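Structural protein ORF273 (Acidianus two-tailed virus, PDB 4ART) is a heat- and acid-stable structural protein of an archaeal virus's virion, with a new fold, whose precise role is unknown. Local coordinates at residues 83-87 against 132-137; 88-94 against 137-143. One frame throughout, in Å; residues are numbered along the deposited sequence.

Contact 1 (83-87 against 132-137)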
# COMPACT_ATOMS: atom_id res chain seq x y z
N SER A 83 20.21 20.99 -5.82
CA SER A 83 20.58 19.97 -6.80
C SER A 83 20.20 18.57 -6.36
O SER A 83 20.54 18.14 -5.26
CB SER A 83 22.07 20.01 -7.11
OG SER A 83 22.40 18.94 -7.97
N ALA A 84 19.61 17.83 -7.30
CA ALA A 84 19.23 16.44 -7.10
C ALA A 84 20.50 15.58 -6.88
O ALA A 84 20.42 14.51 -6.28
CB ALA A 84 18.41 15.93 -8.30
N ASN A 85 21.69 16.11 -7.27
CA ASN A 85 22.99 15.45 -7.12
C ASN A 85 23.44 15.38 -5.67
O ASN A 85 24.21 14.49 -5.32
CB ASN A 85 24.06 16.11 -8.00
CG ASN A 85 23.71 16.10 -9.47
OD1 ASN A 85 23.24 15.11 -10.03
ND2 ASN A 85 23.91 17.24 -10.13
N ASP A 86 22.92 16.27 -4.83
CA ASP A 86 23.24 16.34 -3.40
C ASP A 86 22.48 15.33 -2.53
O ASP A 86 22.82 15.17 -1.36
CB ASP A 86 23.00 17.78 -2.90
CG ASP A 86 23.96 18.81 -3.48
OD1 ASP A 86 25.17 18.48 -3.64
OD2 ASP A 86 23.53 19.94 -3.73
N ILE A 87 21.43 14.68 -3.08
CA ILE A 87 20.63 13.70 -2.35
C ILE A 87 21.45 12.44 -2.08
O ILE A 87 21.95 11.81 -3.01
CB ILE A 87 19.29 13.39 -3.08
CG1 ILE A 87 18.44 14.67 -3.21
CG2 ILE A 87 18.50 12.26 -2.34
CD1 ILE A 87 17.37 14.63 -4.24
N VAL A 132 14.14 13.91 -13.67
CA VAL A 132 15.36 14.42 -13.04
C VAL A 132 16.02 13.31 -12.23
O VAL A 132 15.41 12.80 -11.29
CB VAL A 132 15.14 15.75 -12.23
CG1 VAL A 132 16.46 16.29 -11.67
CG2 VAL A 132 14.46 16.82 -13.09
N PRO A 133 17.24 12.89 -12.62
CA PRO A 133 17.88 11.78 -11.91
C PRO A 133 18.45 12.15 -10.54
O PRO A 133 18.80 13.31 -10.30
CB PRO A 133 18.97 11.33 -12.90
CG PRO A 133 19.34 12.58 -13.63
CD PRO A 133 18.07 13.36 -13.76
N THR A 134 18.59 11.14 -9.65
CA THR A 134 19.19 11.24 -8.30
C THR A 134 20.37 10.24 -8.34
O THR A 134 20.24 9.09 -7.87
CB THR A 134 18.13 10.96 -7.21
OG1 THR A 134 16.94 11.69 -7.52
CG2 THR A 134 18.57 11.29 -5.84
N PRO A 135 21.48 10.62 -9.02
CA PRO A 135 22.56 9.65 -9.22
C PRO A 135 23.42 9.28 -8.03
O PRO A 135 24.10 8.26 -8.13
CB PRO A 135 23.40 10.31 -10.34
CG PRO A 135 23.23 11.74 -10.10
CD PRO A 135 21.79 11.90 -9.69
N ASN A 136 23.46 10.08 -6.96
CA ASN A 136 24.38 9.83 -5.81
C ASN A 136 23.71 9.29 -4.52
O ASN A 136 24.28 9.33 -3.41
CB ASN A 136 25.25 11.06 -5.58
CG ASN A 136 25.73 11.67 -6.89
OD1 ASN A 136 26.21 10.99 -7.81
ND2 ASN A 136 25.56 12.97 -7.04
N LEU A 137 22.50 8.77 -4.69
CA LEU A 137 21.69 8.19 -3.64
C LEU A 137 22.31 6.87 -3.20
O LEU A 137 22.53 5.98 -4.02
CB LEU A 137 20.31 7.97 -4.23
CG LEU A 137 19.16 7.70 -3.30
CD1 LEU A 137 19.00 8.75 -2.27
CD2 LEU A 137 17.94 7.71 -4.06
O HOH W 1 21.75 12.06 -5.84
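A single water sits between the two loops and bridges their backbone atoms: it lies 2.8 Å from both A84 O and I87 O, within hydrogen-bonding reach, and accepts from N136 N at 2.8 Å. One direct hydrogen bond joins the segments, from N136 ND2 to N85 O (2.7 Å, 165°), so N136 engages 83-87 through both its backbone and its side-chain amide. A84 and N85 lie in a short 3-10 segment, 84-86, and I87 begins strand 87-96; D86 N bonds S83 O at 3.1 Å and I87 N reaches A84 O only weakly at 3.4 Å. S83 opens the turn with an ST turn, its OG accepting from N85 N at 3.0 Å. Both loops lead into neighbouring parallel strands of the mixed central sheet, 87-96 and 139-146, and the contact lies at the entrance to the two strands, just ahead of their pairing. Van der Waals packing fills the rest. A84 CB points at the proline-rich loop, 3.3 Å from P133 O and 3.9 Å from V132 CG1; T134 CG2 lies 3.5 Å from I87 CB; and I87 CG2 makes an apolar contact with L137 CD1 at 3.5 Å. At the outer edge, P135 CG packs 3.4 Å from N85 OD1. Beyond the two segments, T134 N is held by E122 of helix 113-123, and I87 rests on Y60 and L62 of strand 58-62.

Contact 2 (88-94 against 137-143)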
# COMPACT_ATOMS: atom_id res chain seq x y z
N TYR A 88 21.58 12.09 -0.79
CA TYR A 88 22.35 10.95 -0.31
C TYR A 88 21.44 9.79 0.17
O TYR A 88 21.78 8.61 -0.01
CB TYR A 88 23.26 11.42 0.83
CG TYR A 88 24.20 10.38 1.39
CD1 TYR A 88 25.07 9.68 0.56
CD2 TYR A 88 24.29 10.16 2.76
CE1 TYR A 88 25.99 8.77 1.08
CE2 TYR A 88 25.21 9.26 3.30
CZ TYR A 88 26.06 8.57 2.45
OH TYR A 88 26.97 7.68 2.95
N ALA A 89 20.31 10.14 0.79
CA ALA A 89 19.34 9.17 1.31
C ALA A 89 17.93 9.66 1.10
O ALA A 89 17.66 10.86 1.19
CB ALA A 89 19.59 8.91 2.80
N PHE A 90 17.02 8.71 0.80
CA PHE A 90 15.59 8.96 0.62
C PHE A 90 14.89 8.36 1.83
O PHE A 90 15.18 7.24 2.21
CB PHE A 90 15.09 8.34 -0.69
CG PHE A 90 13.60 8.44 -0.92
CD1 PHE A 90 13.02 9.66 -1.23
CD2 PHE A 90 12.79 7.32 -0.83
CE1 PHE A 90 11.64 9.76 -1.45
CE2 PHE A 90 11.42 7.42 -1.05
CZ PHE A 90 10.85 8.63 -1.38
N VAL A 91 14.01 9.12 2.48
CA VAL A 91 13.31 8.69 3.69
C VAL A 91 11.81 8.58 3.40
O VAL A 91 11.21 9.53 2.92
CB VAL A 91 13.57 9.64 4.89
CG1 VAL A 91 12.97 9.08 6.18
CG2 VAL A 91 15.04 9.95 5.07
N GLU A 92 11.22 7.42 3.73
CA GLU A 92 9.79 7.18 3.64
C GLU A 92 9.30 6.93 5.08
O GLU A 92 9.74 5.99 5.74
CB GLU A 92 9.49 5.98 2.72
CG GLU A 92 8.03 5.56 2.71
CD GLU A 92 7.61 4.60 1.61
OE1 GLU A 92 8.49 4.09 0.88
OE2 GLU A 92 6.39 4.36 1.48
N THR A 93 8.39 7.78 5.55
CA THR A 93 7.82 7.67 6.88
C THR A 93 6.39 7.13 6.82
O THR A 93 5.55 7.68 6.11
CB THR A 93 7.92 8.99 7.62
OG1 THR A 93 9.26 9.46 7.52
CG2 THR A 93 7.51 8.88 9.08
N ASP A 94 6.15 6.02 7.53
CA ASP A 94 4.83 5.41 7.66
C ASP A 94 4.42 5.67 9.10
O ASP A 94 5.28 5.63 10.01
CB ASP A 94 4.87 3.88 7.43
CG ASP A 94 4.73 3.39 6.00
OD1 ASP A 94 4.15 4.13 5.17
OD2 ASP A 94 5.13 2.23 5.73
N LEU A 137 22.50 8.77 -4.69
CA LEU A 137 21.69 8.19 -3.64
C LEU A 137 22.31 6.87 -3.20
O LEU A 137 22.53 5.98 -4.02
CB LEU A 137 20.31 7.97 -4.23
CG LEU A 137 19.16 7.70 -3.30
CD1 LEU A 137 19.00 8.75 -2.27
CD2 LEU A 137 17.94 7.71 -4.06
N LYS A 138 22.63 6.74 -1.91
CA LYS A 138 23.24 5.51 -1.40
C LYS A 138 22.23 4.71 -0.56
O LYS A 138 22.22 3.48 -0.62
CB LYS A 138 24.49 5.83 -0.57
CG LYS A 138 25.33 4.60 -0.20
CD LYS A 138 26.59 5.00 0.54
CE LYS A 138 27.38 3.83 1.06
NZ LYS A 138 28.24 3.23 0.00
N TYR A 139 21.37 5.41 0.21
CA TYR A 139 20.46 4.75 1.13
C TYR A 139 19.00 5.02 0.96
O TYR A 139 18.58 6.11 0.58
CB TYR A 139 20.83 5.10 2.58
CG TYR A 139 22.21 4.61 3.01
CD1 TYR A 139 22.40 3.31 3.43
CD2 TYR A 139 23.29 5.49 3.08
CE1 TYR A 139 23.65 2.86 3.87
CE2 TYR A 139 24.55 5.06 3.50
CZ TYR A 139 24.73 3.74 3.89
OH TYR A 139 25.96 3.28 4.31
N TYR A 140 18.22 3.98 1.26
CA TYR A 140 16.78 4.06 1.33
C TYR A 140 16.44 3.86 2.81
O TYR A 140 16.87 2.88 3.42
CB TYR A 140 16.06 3.03 0.44
CG TYR A 140 14.58 2.95 0.78
CD1 TYR A 140 13.68 3.88 0.29
CD2 TYR A 140 14.10 2.01 1.70
CE1 TYR A 140 12.33 3.85 0.67
CE2 TYR A 140 12.77 1.99 2.10
CZ TYR A 140 11.88 2.90 1.58
OH TYR A 140 10.57 2.79 1.97
N ILE A 141 15.69 4.81 3.38
CA ILE A 141 15.35 4.75 4.82
C ILE A 141 13.84 4.66 5.01
O ILE A 141 13.09 5.47 4.47
CB ILE A 141 15.97 5.94 5.62
CG1 ILE A 141 17.49 6.03 5.39
CG2 ILE A 141 15.62 5.85 7.10
CD1 ILE A 141 18.20 7.23 6.10
N HIS A 142 13.41 3.67 5.77
CA HIS A 142 12.01 3.49 6.12
C HIS A 142 11.88 3.73 7.60
O HIS A 142 12.47 2.99 8.39
CB HIS A 142 11.51 2.10 5.73
CG HIS A 142 10.01 1.93 5.90
ND1 HIS A 142 9.45 0.69 6.04
CD2 HIS A 142 9.00 2.85 5.90
CE1 HIS A 142 8.14 0.88 6.15
NE2 HIS A 142 7.81 2.16 6.08
N ALA A 143 11.18 4.83 7.97
CA ALA A 143 10.92 5.21 9.36
C ALA A 143 9.48 4.88 9.67
O ALA A 143 8.60 5.19 8.88
CB ALA A 143 11.19 6.69 9.58
O HOH W 2 28.03 4.83 4.13
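A89, V91, Y139 and I141 form the apolar centre on one face of two adjacent parallel strands, 87-96 and 139-146, of the mixed sheet: A89 CB lies 4.0 Å from both Y139 CB and I141 CD1, and V91 CG2 is 4.2 Å from I141 CB. Helix 23-44 covers this face, placing V35 against V91 and A143. On the other face F90 CD2 meets Y140 CD1 edge to edge at 3.7 Å, while F119 of helix 113-123 packs edge-to-face with F90. The strand directions lie 18° apart, and F90 and E92 each bond strand 139-143 through both N and O: F90 N to Y139 O (3.0 Å), I141 N to F90 O (2.7 Å), E92 N to I141 O (2.8 Å) and A143 N to E92 O (2.9 Å). At the N-terminal end Y88 and A89 form a classic beta bulge opposite I61, Y88 O accepts from K138 N (2.8 Å) and Y139 N (3.2 Å), and the edge of Y139 points at the face of Y88 in an offset edge-to-face pair, planes at 85°. Toward the C-terminal end the edge turns polar: Y140 OH donates to E92 OE1 at 2.7 Å, and H142 NE2 donates to D94 OD2, also at 2.7 Å.

The two contacts follow one another along the same pair of chain segments: contact 1 in the loops, contact 2 in the strands they lead into. Contact 2 is the buried part, centred about 6 Å from the centre of the chain, and regular main-chain pairing dominates it; contact 1, centred about 17 Å out and only partly buried, relies on a water, one asparagine amide and small apolar patches. Their centres are about 13 Å apart, and L137 belongs to both, with its side chain meeting I87 in one and F90 in the other. Contact 2 buries 748 Å², against 346 Å² for contact 1. Helix 113-123 borders both, F119 touching L137 and F90.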